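Local structure of PipY (Synechococcus elongatus, 5NLC) at residues Val19-Val24 / Ala39-Phe44; Ala31-Ala36 / Ala57-Leu62; Asp86-Val91 / Pro111-Gln116; Leu115-Leu120 / Arg149-Ile154. The protein binds pyridoxal 5'-phosphate on a modified TIM barrel and is probably involved in the homeostasis of this vitamin B6 cofactor. All blocks are in the same frame, centred on the assembly; numbering follows the deposited sequence.

From the N terminus, strand 20-24 runs into helix 30-38 and on to strand 43-46. Contact 1 closes this first beta-alpha-beta unit by pairing its two strands. Contact 2 crosses it: the chain leaves helix 30-38, passes strand 43-46 and helix 49-56, and returns to the helix through the loop before strand 66-69. The two meet where Phe44 packs on Ile33 and Ala36. Contact 3 opens after both have closed and joins strands 87-91 and 112-116, with helix 94-107 in the loop between them. Contact 4 begins on the strand where contact 3 ends, sharing Leu115 and Gln116, and adds strand 147-152. Contacts 1, 3 and 4 belong to one parallel sheet; contact 2 lies outside it.

Contact 1 of 4, residues Val19-Val24 / Ala39-Phe44; sequences VQLIAV and AGQRHF
Gln41 swings CG anti to its backbone N (chi1 -172°), and chi2 (64°) then turns CD, which carries the amide, toward Leu21. NE2 of Gln41 gives a hydrogen bond to Leu21 O at 2.9 Å, with the donor above the carbonyl plane. The same NE2 also bonds to His43 O within its own segment, 2.8 Å away, in the carbonyl plane and on a lone pair. These two bonds fix the rotation of the amide. His43 O also takes the backbone N of Ala23 at 2.9 Å, so two donors grip this one oxygen. Leu21 CD2 packs on the Gln41 amide, 3.6 Å from NE2, and the two side chains cross at about a right angle. Further along, Ala23 CB meets Phe44 CD2 at 3.8 Å, and Phe44 CA points a C-H at Ala23 O. At the other end, Gln20 OE1 lies at the edge of the His43 ring, 3.7 Å from CD2. The ring itself is tied to His68 through ND1. Ile22 lies close to Arg210, a pyridoxal phosphate-binding residue of this protein; the cofactor is absent from this structure. Adjacent parallel strands joined through helix 30-38 form the beta-alpha-beta unit of a TIM-type barrel.

Contact 2 of 4, residues Ala31-Ala36 / Ala57-Leu62; sequences AAIREA and AELTDL
Arg34 and Asp61 reach toward each other tip to tip. The arginine chain is extended from CG to NE and presents NH1 and NH2 end-on to the carboxylate. NH2 of Arg34 meets Asp61 OD1 at 2.8 Å, in the guanidinium plane and nearly straight (173°). NH1 of Arg34 meets Asp61 OD2 at 2.9 Å, on the syn lone pair of that oxygen. These two hydrogen bonds form a bidentate salt bridge. The two planes are 38° apart, so the groups are twisted against each other. Asp61 OD1 is met on its syn side but out of the carboxylate plane. Glu58 O lies at the guanidinium edge, 2.8 Å from Arg34 NH2. Leu59 slides past Arg34 in the opposite direction. Its CD2 covers one guanidinium face, offset toward the rim, and also touches Arg34 CG at 3.8 Å. Leu62 CD2 comes to 3.5 Å from Arg34 NH1. Deeper in, Leu59 CD1 meets Ile33 CD1 at 4.0 Å, the side chains crossing at about a right angle. Both of these residues also rest on Trp67 of strand 66-69. An alanine in place of the arginine would probably leave the Asp61 carboxylate without its charged mate and Leu59 CD2 without the guanidinium it packs on. The paired bonds should fix the rotation of the guanidinium, and the nearby Asp61 carboxylate and Glu58 O would probably favour its positive charge.

Contact 3 of 4, residues Asp86-Val91 / Pro111-Gln116; sequences DWIHSV and PKLCLQ
Lys112 sets its CB over one face of the Trp87 indole. CB sits over the middle of the ring system, 3.6 Å from the centroid of the six-membered ring, as a CH-pi contact. Lys112 CD stays on that side but lies past the rim, 3.5 Å from Trp87 CZ2. Cys114 SG makes a sulfur-aromatic contact at the edge of this ring, 4.1 Å from Trp87 CZ3. An alanine in place of the tryptophan would probably leave Lys112 CB without the ring face under it and Cys114 SG without the edge beside it, opening a gap. On the other side of the sheet, Leu113 CD2 fills the notch between Ile88 CB and Val91 CG2. Leu115 CD2 fits next to Val91 CG1 at 4.0 Å, and Pro111 CB lies beside Ile88 CD1. Strands 87-91 and 112-116 are parallel neighbours in a beta-alpha-beta unit of the barrel, and helix 94-107 covers the Ile88 and Val91 face. Backbone bonds such as Ile88 N to Lys112 O (2.7 Å) hold the pair. Between Ile88 and Val91 the register slips by one residue, a beta bulge. There His89 O faces Cys114 O at 3.2 Å, two acceptors with no bond. Within the bulge, Gln116 OE1 comes to 3.3 Å from Ser90 CB.

Contact 4 of 4, residues Leu115-Leu120 / Arg149-Ile154; sequences LQVKLL and RGLMVI
Gln116 and Met152 lie side by side and point the same way from their neighbouring strands. In Gln116, CB lies 4.1 Å from Met152 O, and CG touches the same oxygen slightly closer. CG stands anti to the backbone N (chi1 -174°), and the chain runs on extended beside the methionine. The amide then splits its contacts. Its OE1 lies 3.9 Å from Met152 SD, while NE2 reaches Ile154 CD1 at 4.0 Å. NE2 also makes a weak hydrogen bond to Ala126 O. On the opposite face, Leu151 CD2 packs against Val117 CG2 at 3.8 Å and against Leu115 CB. Further along, Leu119 CD1 meets Val153 CG2, the side chains crossing at about a right angle. Backbone bonds knit the pair: Leu115 N to Gly150 O, Met152 N to Leu115 O and Val117 N to Met152 O (3.1 Å). Past this last bond the two chains draw apart, and a water bridges them. It donates to Val117 O at 2.7 Å and accepts from Ile154 N at 2.9 Å. Met152 packs on His89 of strand 87-91 and lies near Arg210, a pyridoxal phosphate-binding residue; the cofactor is absent here. Helix 130-141 covers Leu115, Val117 and Leu151 through Leu133. Helix 161-181 takes over at Leu119 and Val153 through Leu167, so strands 112-116 and 147-152 lie against these two helices on one face and have Met152 near Arg210 on the other.

Contact 1 of 4, residues Val19-Val24 / Ala39-Phe44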
loop_
_atom_site.group_PDB
_atom_site.type_symbol
_atom_site.label_atom_id
_atom_site.label_comp_id
_atom_site.label_asym_id
_atom_site.label_seq_id
_atom_site.Cartn_x
_atom_site.Cartn_y
_atom_site.Cartn_z
ATOM N N VAL A 19 -5.728 12.552 0.083
ATOM C CA VAL A 19 -4.864 11.606 -0.625
ATOM C C VAL A 19 -3.409 11.795 -0.209
ATOM O O VAL A 19 -2.888 12.888 -0.316
ATOM C CB VAL A 19 -4.944 11.820 -2.166
ATOM C CG1 VAL A 19 -4.075 10.824 -2.944
ATOM C CG2 VAL A 19 -6.403 11.694 -2.609
ATOM N N GLN A 20 -2.745 10.698 0.103
ATOM C CA GLN A 20 -1.306 10.701 0.328
ATOM C C GLN A 20 -0.603 9.959 -0.782
ATOM O O GLN A 20 -0.992 8.890 -1.234
ATOM C CB GLN A 20 -1.001 10.129 1.717
ATOM C CG GLN A 20 -1.352 11.104 2.828
ATOM C CD GLN A 20 -0.457 12.396 2.808
ATOM O OE1 GLN A 20 0.768 12.345 2.623
ATOM N NE2 GLN A 20 -1.093 13.553 2.957
ATOM N N LEU A 21 0.435 10.589 -1.246
ATOM C CA LEU A 21 1.264 10.036 -2.257
ATOM C C LEU A 21 2.394 9.216 -1.648
ATOM O O LEU A 21 3.103 9.704 -0.745
ATOM C CB LEU A 21 1.842 11.272 -2.954
ATOM C CG LEU A 21 2.673 11.079 -4.129
ATOM C CD1 LEU A 21 2.461 12.348 -4.951
ATOM C CD2 LEU A 21 4.139 10.871 -3.746
ATOM N N ILE A 22 2.588 8.004 -2.140
ATOM C CA ILE A 22 3.718 7.160 -1.764
ATOM C C ILE A 22 4.730 7.256 -2.914
ATOM O O ILE A 22 4.400 6.936 -4.069
ATOM C CB ILE A 22 3.320 5.693 -1.551
ATOM C CG1 ILE A 22 2.345 5.584 -0.403
ATOM C CG2 ILE A 22 4.569 4.826 -1.252
ATOM C CD1 ILE A 22 1.626 4.243 -0.350
ATOM N N ALA A 23 5.921 7.785 -2.616
ATOM C CA ALA A 23 6.963 7.867 -3.600
ATOM C C ALA A 23 7.622 6.494 -3.782
ATOM O O ALA A 23 8.241 5.954 -2.869
ATOM C CB ALA A 23 7.996 8.906 -3.242
ATOM N N VAL A 24 7.427 5.912 -4.941
ATOM C CA VAL A 24 7.947 4.586 -5.268
ATOM C C VAL A 24 9.425 4.736 -5.641
ATOM O O VAL A 24 9.739 5.269 -6.703
ATOM C CB VAL A 24 7.157 3.872 -6.366
ATOM C CG1 VAL A 24 7.803 2.517 -6.651
ATOM C CG2 VAL A 24 5.697 3.734 -5.981
ATOM N N ALA A 39 12.384 18.046 0.099
ATOM C CA ALA A 39 11.245 18.727 -0.535
ATOM C C ALA A 39 9.928 18.496 0.186
ATOM O O ALA A 39 8.954 19.115 -0.198
ATOM C CB ALA A 39 11.093 18.265 -1.973
ATOM N N GLY A 40 9.895 17.644 1.201
ATOM C CA GLY A 40 8.713 17.451 2.036
ATOM C C GLY A 40 8.133 16.015 1.963
ATOM O O GLY A 40 7.148 15.713 2.659
ATOM N N GLN A 41 8.714 15.124 1.142
ATOM C CA GLN A 41 8.169 13.783 1.044
ATOM C C GLN A 41 8.557 12.933 2.239
ATOM O O GLN A 41 9.748 12.941 2.675
ATOM C CB GLN A 41 8.631 13.130 -0.237
ATOM C CG GLN A 41 8.005 11.789 -0.578
ATOM C CD GLN A 41 6.526 11.844 -0.833
ATOM O OE1 GLN A 41 6.014 12.891 -1.257
ATOM N NE2 GLN A 41 5.796 10.722 -0.557
ATOM N N ARG A 42 7.573 12.143 2.750
ATOM C CA ARG A 42 7.757 11.260 3.885
ATOM C C ARG A 42 7.438 9.814 3.683
ATOM O O ARG A 42 7.999 8.950 4.389
ATOM C CB ARG A 42 6.958 11.762 5.090
ATOM C CG ARG A 42 7.394 13.172 5.536
ATOM C CD ARG A 42 8.733 13.190 6.180
ATOM N NE ARG A 42 9.157 14.551 6.579
ATOM C CZ ARG A 42 9.784 15.440 5.813
ATOM N NH1 ARG A 42 10.068 15.193 4.549
ATOM N NH2 ARG A 42 10.136 16.602 6.341
ATOM N N HIS A 43 6.553 9.518 2.736
ATOM C CA HIS A 43 6.158 8.142 2.457
ATOM C C HIS A 43 6.854 7.601 1.231
ATOM O O HIS A 43 6.757 8.185 0.140
ATOM C CB HIS A 43 4.660 8.115 2.203
ATOM C CG HIS A 43 3.848 8.517 3.387
ATOM N ND1 HIS A 43 3.717 7.715 4.503
ATOM C CD2 HIS A 43 3.142 9.648 3.644
ATOM C CE1 HIS A 43 2.982 8.337 5.412
ATOM N NE2 HIS A 43 2.568 9.488 4.884
ATOM N N PHE A 44 7.581 6.521 1.416
ATOM C CA PHE A 44 8.357 5.886 0.386
ATOM C C PHE A 44 8.008 4.447 0.299
ATOM O O PHE A 44 7.707 3.805 1.311
ATOM C CB PHE A 44 9.849 6.049 0.662
ATOM C CG PHE A 44 10.307 7.466 0.576
ATOM C CD1 PHE A 44 10.197 8.292 1.672
ATOM C CD2 PHE A 44 10.674 8.015 -0.640
ATOM C CE1 PHE A 44 10.575 9.630 1.625
ATOM C CE2 PHE A 44 11.067 9.356 -0.702
ATOM C CZ PHE A 44 11.018 10.174 0.409
#

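Contact 2 of 4, residues Ala31-Ala36 / Ala57-Leu62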
loop_
_atom_site.group_PDB
_atom_site.type_symbol
_atom_site.label_atom_id
_atom_site.label_comp_id
_atom_site.label_asym_id
_atom_site.label_seq_id
_atom_site.Cartn_x
_atom_site.Cartn_y
_atom_site.Cartn_z
ATOM N N ALA A 31 20.288 8.758 -2.274
ATOM C CA ALA A 31 20.500 10.200 -2.376
ATOM C C ALA A 31 19.273 10.930 -2.926
ATOM O O ALA A 31 19.028 12.079 -2.552
ATOM C CB ALA A 31 21.696 10.450 -3.253
ATOM N N ALA A 32 18.527 10.274 -3.826
ATOM C CA ALA A 32 17.263 10.769 -4.365
ATOM C C ALA A 32 16.180 10.811 -3.311
ATOM O O ALA A 32 15.411 11.766 -3.288
ATOM C CB ALA A 32 16.794 9.903 -5.522
ATOM N N ILE A 33 16.134 9.800 -2.449
ATOM C CA ILE A 33 15.232 9.783 -1.287
ATOM C C ILE A 33 15.532 10.952 -0.353
ATOM O O ILE A 33 14.579 11.627 0.076
ATOM C CB ILE A 33 15.267 8.438 -0.507
ATOM C CG1 ILE A 33 14.718 7.335 -1.435
ATOM C CG2 ILE A 33 14.475 8.530 0.792
ATOM C CD1 ILE A 33 14.889 5.930 -0.874
ATOM N N ARG A 34 16.813 11.259 -0.086
ATOM C CA ARG A 34 17.118 12.437 0.693
ATOM C C ARG A 34 16.684 13.716 0.042
ATOM O O ARG A 34 16.089 14.579 0.729
ATOM C CB ARG A 34 18.589 12.553 1.027
ATOM C CG ARG A 34 19.071 11.480 1.988
ATOM C CD ARG A 34 20.414 11.858 2.576
ATOM N NE ARG A 34 20.794 10.837 3.577
ATOM C CZ ARG A 34 20.334 10.721 4.802
ATOM N NH1 ARG A 34 19.550 11.605 5.331
ATOM N NH2 ARG A 34 20.731 9.697 5.534
ATOM N N GLU A 35 16.899 13.852 -1.277
ATOM C CA GLU A 35 16.376 15.013 -2.001
ATOM C C GLU A 35 14.828 15.165 -1.880
ATOM O O GLU A 35 14.324 16.291 -1.675
ATOM C CB GLU A 35 16.875 15.049 -3.460
ATOM C CG GLU A 35 16.551 16.293 -4.246
ATOM C CD GLU A 35 17.126 16.319 -5.667
ATOM O OE1 GLU A 35 18.078 15.531 -6.011
ATOM O OE2 GLU A 35 16.626 17.135 -6.471
ATOM N N ALA A 36 14.109 14.055 -2.033
ATOM C CA ALA A 36 12.680 14.060 -1.873
ATOM C C ALA A 36 12.238 14.421 -0.500
ATOM O O ALA A 36 11.276 15.177 -0.337
ATOM C CB ALA A 36 12.070 12.742 -2.303
ATOM N N ALA A 57 19.435 1.340 5.549
ATOM C CA ALA A 57 20.407 1.529 6.652
ATOM C C ALA A 57 20.987 2.930 6.766
ATOM O O ALA A 57 21.024 3.492 7.866
ATOM C CB ALA A 57 21.533 0.514 6.610
ATOM N N GLU A 58 21.355 3.550 5.657
ATOM C CA GLU A 58 21.889 4.933 5.724
ATOM C C GLU A 58 20.866 6.012 6.087
ATOM O O GLU A 58 21.232 7.128 6.506
ATOM C CB GLU A 58 22.535 5.357 4.407
ATOM C CG GLU A 58 23.917 4.748 4.177
ATOM C CD GLU A 58 23.852 3.277 3.720
ATOM O OE1 GLU A 58 22.751 2.774 3.403
ATOM O OE2 GLU A 58 24.896 2.590 3.683
ATOM N N LEU A 59 19.609 5.669 5.923
ATOM C CA LEU A 59 18.537 6.645 6.029
ATOM C C LEU A 59 17.858 6.639 7.400
ATOM O O LEU A 59 16.914 7.406 7.612
ATOM C CB LEU A 59 17.495 6.383 4.947
ATOM C CG LEU A 59 17.971 6.532 3.503
ATOM C CD1 LEU A 59 16.979 5.936 2.528
ATOM C CD2 LEU A 59 18.272 7.977 3.125
ATOM N N THR A 60 18.341 5.834 8.330
ATOM C CA THR A 60 17.689 5.818 9.653
ATOM C C THR A 60 17.868 7.062 10.511
ATOM O O THR A 60 17.163 7.212 11.532
ATOM C CB THR A 60 18.130 4.602 10.503
ATOM O OG1 THR A 60 19.529 4.608 10.697
ATOM C CG2 THR A 60 17.737 3.358 9.788
ATOM N N ASP A 61 18.762 7.968 10.113
ATOM C CA ASP A 61 18.757 9.279 10.772
ATOM C C ASP A 61 17.386 9.972 10.650
ATOM O O ASP A 61 17.012 10.701 11.565
ATOM C CB ASP A 61 19.831 10.200 10.195
ATOM C CG ASP A 61 19.620 10.437 8.705
ATOM O OD1 ASP A 61 19.612 9.367 8.030
ATOM O OD2 ASP A 61 19.407 11.630 8.254
ATOM N N LEU A 62 16.636 9.753 9.541
ATOM C CA LEU A 62 15.398 10.506 9.222
ATOM C C LEU A 62 14.285 9.999 10.131
ATOM O O LEU A 62 13.937 8.825 10.063
ATOM C CB LEU A 62 15.013 10.354 7.728
ATOM C CG LEU A 62 16.117 10.832 6.733
ATOM C CD1 LEU A 62 15.752 10.457 5.295
ATOM C CD2 LEU A 62 16.382 12.314 6.754
#

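Contact 3 of 4, residues Asp86-Val91 / Pro111-Gln116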
loop_
_atom_site.group_PDB
_atom_site.type_symbol
_atom_site.label_atom_id
_atom_site.label_comp_id
_atom_site.label_asym_id
_atom_site.label_seq_id
_atom_site.Cartn_x
_atom_site.Cartn_y
_atom_site.Cartn_z
ATOM N N ASP A 86 6.652 -0.087 7.822
ATOM C CA ASP A 86 5.577 0.483 8.630
ATOM C C ASP A 86 4.177 0.046 8.112
ATOM O O ASP A 86 3.283 -0.207 8.899
ATOM C CB ASP A 86 5.731 2.020 8.569
ATOM C CG ASP A 86 7.087 2.463 9.102
ATOM O OD1 ASP A 86 7.297 2.128 10.297
ATOM O OD2 ASP A 86 7.940 2.976 8.329
ATOM N N TRP A 87 4.038 -0.008 6.798
ATOM C CA TRP A 87 2.849 -0.392 6.064
ATOM C C TRP A 87 3.170 -1.526 5.122
ATOM O O TRP A 87 4.219 -1.488 4.389
ATOM C CB TRP A 87 2.305 0.749 5.169
ATOM C CG TRP A 87 1.562 1.809 5.904
ATOM C CD1 TRP A 87 2.112 2.808 6.591
ATOM C CD2 TRP A 87 0.140 1.979 6.010
ATOM N NE1 TRP A 87 1.149 3.594 7.167
ATOM C CE2 TRP A 87 -0.074 3.116 6.802
ATOM C CE3 TRP A 87 -0.965 1.274 5.532
ATOM C CZ2 TRP A 87 -1.355 3.549 7.178
ATOM C CZ3 TRP A 87 -2.249 1.759 5.840
ATOM C CH2 TRP A 87 -2.422 2.826 6.696
ATOM N N ILE A 88 2.270 -2.509 5.089
ATOM C CA ILE A 88 2.354 -3.585 4.113
ATOM C C ILE A 88 1.038 -3.601 3.368
ATOM O O ILE A 88 0.004 -3.891 3.975
ATOM C CB ILE A 88 2.640 -4.948 4.798
ATOM C CG1 ILE A 88 3.919 -4.878 5.593
ATOM C CG2 ILE A 88 2.596 -6.053 3.740
ATOM C CD1 ILE A 88 4.164 -6.078 6.476
ATOM N N HIS A 89 1.061 -3.250 2.066
ATOM C CA HIS A 89 -0.189 -3.089 1.280
ATOM C C HIS A 89 -0.684 -4.355 0.630
ATOM O O HIS A 89 -1.827 -4.416 0.216
ATOM C CB HIS A 89 -0.014 -2.008 0.209
ATOM C CG HIS A 89 0.204 -0.644 0.774
ATOM N ND1 HIS A 89 -0.687 0.382 0.557
ATOM C CD2 HIS A 89 1.209 -0.121 1.538
ATOM C CE1 HIS A 89 -0.236 1.479 1.155
ATOM N NE2 HIS A 89 0.914 1.210 1.748
ATOM N N SER A 90 0.113 -5.408 0.567
ATOM C CA SER A 90 -0.148 -6.500 -0.311
ATOM C C SER A 90 -0.539 -7.713 0.475
ATOM O O SER A 90 -0.085 -8.828 0.193
ATOM C CB SER A 90 1.117 -6.787 -1.103
ATOM O OG SER A 90 2.268 -6.883 -0.237
ATOM N N VAL A 91 -1.322 -7.549 1.520
ATOM C CA VAL A 91 -1.708 -8.740 2.284
ATOM C C VAL A 91 -2.809 -9.459 1.544
ATOM O O VAL A 91 -3.929 -9.013 1.537
ATOM C CB VAL A 91 -2.132 -8.369 3.677
ATOM C CG1 VAL A 91 -2.389 -9.607 4.488
ATOM C CG2 VAL A 91 -0.966 -7.583 4.303
ATOM N N PRO A 111 2.578 -3.830 12.275
ATOM C CA PRO A 111 2.454 -3.199 10.915
ATOM C C PRO A 111 1.037 -2.750 10.598
ATOM O O PRO A 111 0.079 -3.433 11.007
ATOM C CB PRO A 111 2.862 -4.317 9.976
ATOM C CG PRO A 111 2.624 -5.558 10.750
ATOM C CD PRO A 111 2.938 -5.245 12.178
ATOM N N LYS A 112 0.914 -1.649 9.841
ATOM C CA LYS A 112 -0.324 -1.272 9.248
ATOM C C LYS A 112 -0.499 -2.009 7.897
ATOM O O LYS A 112 0.443 -2.076 7.075
ATOM C CB LYS A 112 -0.416 0.250 9.121
ATOM C CG LYS A 112 -0.619 0.908 10.462
ATOM C CD LYS A 112 -0.458 2.391 10.392
ATOM C CE LYS A 112 0.308 2.938 11.584
ATOM N NZ LYS A 112 -0.152 4.352 11.799
ATOM N N LEU A 113 -1.689 -2.605 7.684
ATOM C CA LEU A 113 -1.942 -3.539 6.590
ATOM C C LEU A 113 -3.074 -3.037 5.749
ATOM O O LEU A 113 -4.056 -2.488 6.280
ATOM C CB LEU A 113 -2.290 -4.913 7.102
ATOM C CG LEU A 113 -1.339 -5.552 8.118
ATOM C CD1 LEU A 113 -1.843 -6.940 8.407
ATOM C CD2 LEU A 113 0.064 -5.677 7.645
ATOM N N CYS A 114 -2.890 -3.154 4.440
ATOM C CA CYS A 114 -4.005 -3.216 3.532
ATOM C C CYS A 114 -4.163 -4.659 3.055
ATOM O O CYS A 114 -3.194 -5.444 2.889
ATOM C CB CYS A 114 -3.877 -2.230 2.354
ATOM S SG CYS A 114 -3.890 -0.486 2.885
ATOM N N LEU A 115 -5.414 -5.018 2.856
ATOM C CA LEU A 115 -5.744 -6.309 2.300
ATOM C C LEU A 115 -5.927 -6.137 0.784
ATOM O O LEU A 115 -6.799 -5.370 0.333
ATOM C CB LEU A 115 -7.032 -6.792 2.926
ATOM C CG LEU A 115 -7.006 -6.844 4.454
ATOM C CD1 LEU A 115 -8.376 -7.309 4.951
ATOM C CD2 LEU A 115 -5.959 -7.815 4.914
ATOM N N GLN A 116 -5.124 -6.848 0.028
ATOM C CA GLN A 116 -5.093 -6.772 -1.409
ATOM C C GLN A 116 -6.126 -7.744 -1.931
ATOM O O GLN A 116 -5.954 -8.951 -1.785
ATOM C CB GLN A 116 -3.754 -7.189 -1.941
ATOM C CG GLN A 116 -3.604 -6.996 -3.453
ATOM C CD GLN A 116 -2.254 -7.374 -3.975
ATOM O OE1 GLN A 116 -1.252 -7.074 -3.380
ATOM N NE2 GLN A 116 -2.217 -7.888 -5.199
#

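Contact 4 of 4, residues Leu115-Leu120 / Arg149-Ile154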
loop_
_atom_site.group_PDB
_atom_site.type_symbol
_atom_site.label_atom_id
_atom_site.label_comp_id
_atom_site.label_asym_id
_atom_site.label_seq_id
_atom_site.Cartn_x
_atom_site.Cartn_y
_atom_site.Cartn_z
ATOM N N LEU A 115 -5.414 -5.018 2.856
ATOM C CA LEU A 115 -5.744 -6.309 2.300
ATOM C C LEU A 115 -5.927 -6.137 0.784
ATOM O O LEU A 115 -6.799 -5.370 0.333
ATOM C CB LEU A 115 -7.032 -6.792 2.926
ATOM C CG LEU A 115 -7.006 -6.844 4.454
ATOM C CD1 LEU A 115 -8.376 -7.309 4.951
ATOM C CD2 LEU A 115 -5.959 -7.815 4.914
ATOM N N GLN A 116 -5.124 -6.848 0.028
ATOM C CA GLN A 116 -5.093 -6.772 -1.409
ATOM C C GLN A 116 -6.126 -7.744 -1.931
ATOM O O GLN A 116 -5.954 -8.951 -1.785
ATOM C CB GLN A 116 -3.754 -7.189 -1.941
ATOM C CG GLN A 116 -3.604 -6.996 -3.453
ATOM C CD GLN A 116 -2.254 -7.374 -3.975
ATOM O OE1 GLN A 116 -1.252 -7.074 -3.380
ATOM N NE2 GLN A 116 -2.217 -7.888 -5.199
ATOM N N VAL A 117 -7.174 -7.203 -2.555
ATOM C CA VAL A 117 -8.343 -7.939 -2.957
ATOM C C VAL A 117 -8.384 -7.997 -4.478
ATOM O O VAL A 117 -8.196 -6.993 -5.149
ATOM C CB VAL A 117 -9.627 -7.218 -2.498
ATOM C CG1 VAL A 117 -10.866 -8.049 -2.859
ATOM C CG2 VAL A 117 -9.599 -7.068 -1.010
ATOM N N LYS A 118 -8.723 -9.168 -4.996
ATOM C CA LYS A 118 -8.827 -9.401 -6.413
ATOM C C LYS A 118 -10.322 -9.372 -6.761
ATOM O O LYS A 118 -11.032 -10.323 -6.564
ATOM C CB LYS A 118 -8.177 -10.738 -6.794
ATOM C CG LYS A 118 -8.260 -11.073 -8.261
ATOM C CD LYS A 118 -7.577 -12.388 -8.648
ATOM C CE LYS A 118 -6.076 -12.226 -8.710
ATOM N NZ LYS A 118 -5.452 -13.495 -9.212
ATOM N N LEU A 119 -10.758 -8.249 -7.271
ATOM C CA LEU A 119 -12.096 -8.057 -7.722
ATOM C C LEU A 119 -12.307 -8.434 -9.201
ATOM O O LEU A 119 -13.421 -8.526 -9.635
ATOM C CB LEU A 119 -12.459 -6.582 -7.498
ATOM C CG LEU A 119 -12.659 -6.128 -6.037
ATOM C CD1 LEU A 119 -12.811 -4.620 -6.014
ATOM C CD2 LEU A 119 -13.907 -6.747 -5.470
ATOM N N LEU A 120 -11.245 -8.606 -9.969
ATOM C CA LEU A 120 -11.292 -9.039 -11.359
ATOM C C LEU A 120 -10.290 -10.170 -11.604
ATOM O O LEU A 120 -9.222 -10.200 -10.954
ATOM C CB LEU A 120 -10.951 -7.849 -12.290
ATOM C CG LEU A 120 -12.036 -6.787 -12.490
ATOM C CD1 LEU A 120 -11.433 -5.624 -13.279
ATOM C CD2 LEU A 120 -13.211 -7.399 -13.251
ATOM N N ARG A 149 -6.047 -1.587 7.983
ATOM C CA ARG A 149 -6.547 -0.226 7.811
ATOM C C ARG A 149 -7.296 -0.015 6.512
ATOM O O ARG A 149 -7.865 1.065 6.312
ATOM C CB ARG A 149 -5.344 0.751 7.841
ATOM C CG ARG A 149 -4.628 0.783 9.185
ATOM C CD ARG A 149 -5.534 1.131 10.358
ATOM N NE ARG A 149 -6.204 2.378 10.084
ATOM C CZ ARG A 149 -5.602 3.574 10.096
ATOM N NH1 ARG A 149 -6.346 4.649 9.797
ATOM N NH2 ARG A 149 -4.278 3.719 10.427
ATOM N N GLY A 150 -7.337 -1.014 5.664
ATOM C CA GLY A 150 -8.047 -0.843 4.356
ATOM C C GLY A 150 -7.798 -1.881 3.316
ATOM O O GLY A 150 -7.382 -2.939 3.641
ATOM N N LEU A 151 -8.105 -1.534 2.028
ATOM C CA LEU A 151 -8.006 -2.425 0.917
ATOM C C LEU A 151 -7.016 -1.866 -0.082
ATOM O O LEU A 151 -6.928 -0.631 -0.193
ATOM C CB LEU A 151 -9.350 -2.577 0.172
ATOM C CG LEU A 151 -10.513 -3.125 0.931
ATOM C CD1 LEU A 151 -11.620 -3.406 -0.097
ATOM C CD2 LEU A 151 -10.126 -4.386 1.681
ATOM N N MET A 152 -6.275 -2.764 -0.732
ATOM C CA MET A 152 -5.475 -2.442 -1.889
ATOM C C MET A 152 -6.108 -3.116 -3.127
ATOM O O MET A 152 -6.396 -4.268 -3.114
ATOM C CB MET A 152 -4.033 -2.897 -1.744
ATOM C CG MET A 152 -3.125 -2.514 -2.923
ATOM S SD MET A 152 -1.465 -3.171 -2.866
ATOM C CE MET A 152 -0.596 -1.855 -3.693
ATOM N N VAL A 153 -6.304 -2.347 -4.203
ATOM C CA VAL A 153 -6.775 -2.896 -5.464
ATOM C C VAL A 153 -5.857 -2.473 -6.605
ATOM O O VAL A 153 -5.539 -1.277 -6.705
ATOM C CB VAL A 153 -8.206 -2.387 -5.670
ATOM C CG1 VAL A 153 -8.675 -2.629 -7.033
ATOM C CG2 VAL A 153 -9.117 -3.124 -4.708
ATOM N N ILE A 154 -5.382 -3.437 -7.406
ATOM C CA ILE A 154 -4.480 -3.161 -8.503
ATOM C C ILE A 154 -5.189 -3.649 -9.761
ATOM O O ILE A 154 -5.613 -4.813 -9.832
ATOM C CB ILE A 154 -3.140 -3.913 -8.370
ATOM C CG1 ILE A 154 -2.525 -3.662 -6.967
ATOM C CG2 ILE A 154 -2.277 -3.614 -9.577
ATOM C CD1 ILE A 154 -1.214 -4.386 -6.760
HETATM O O HOH W 1 -6.124 -6.168 -6.721
#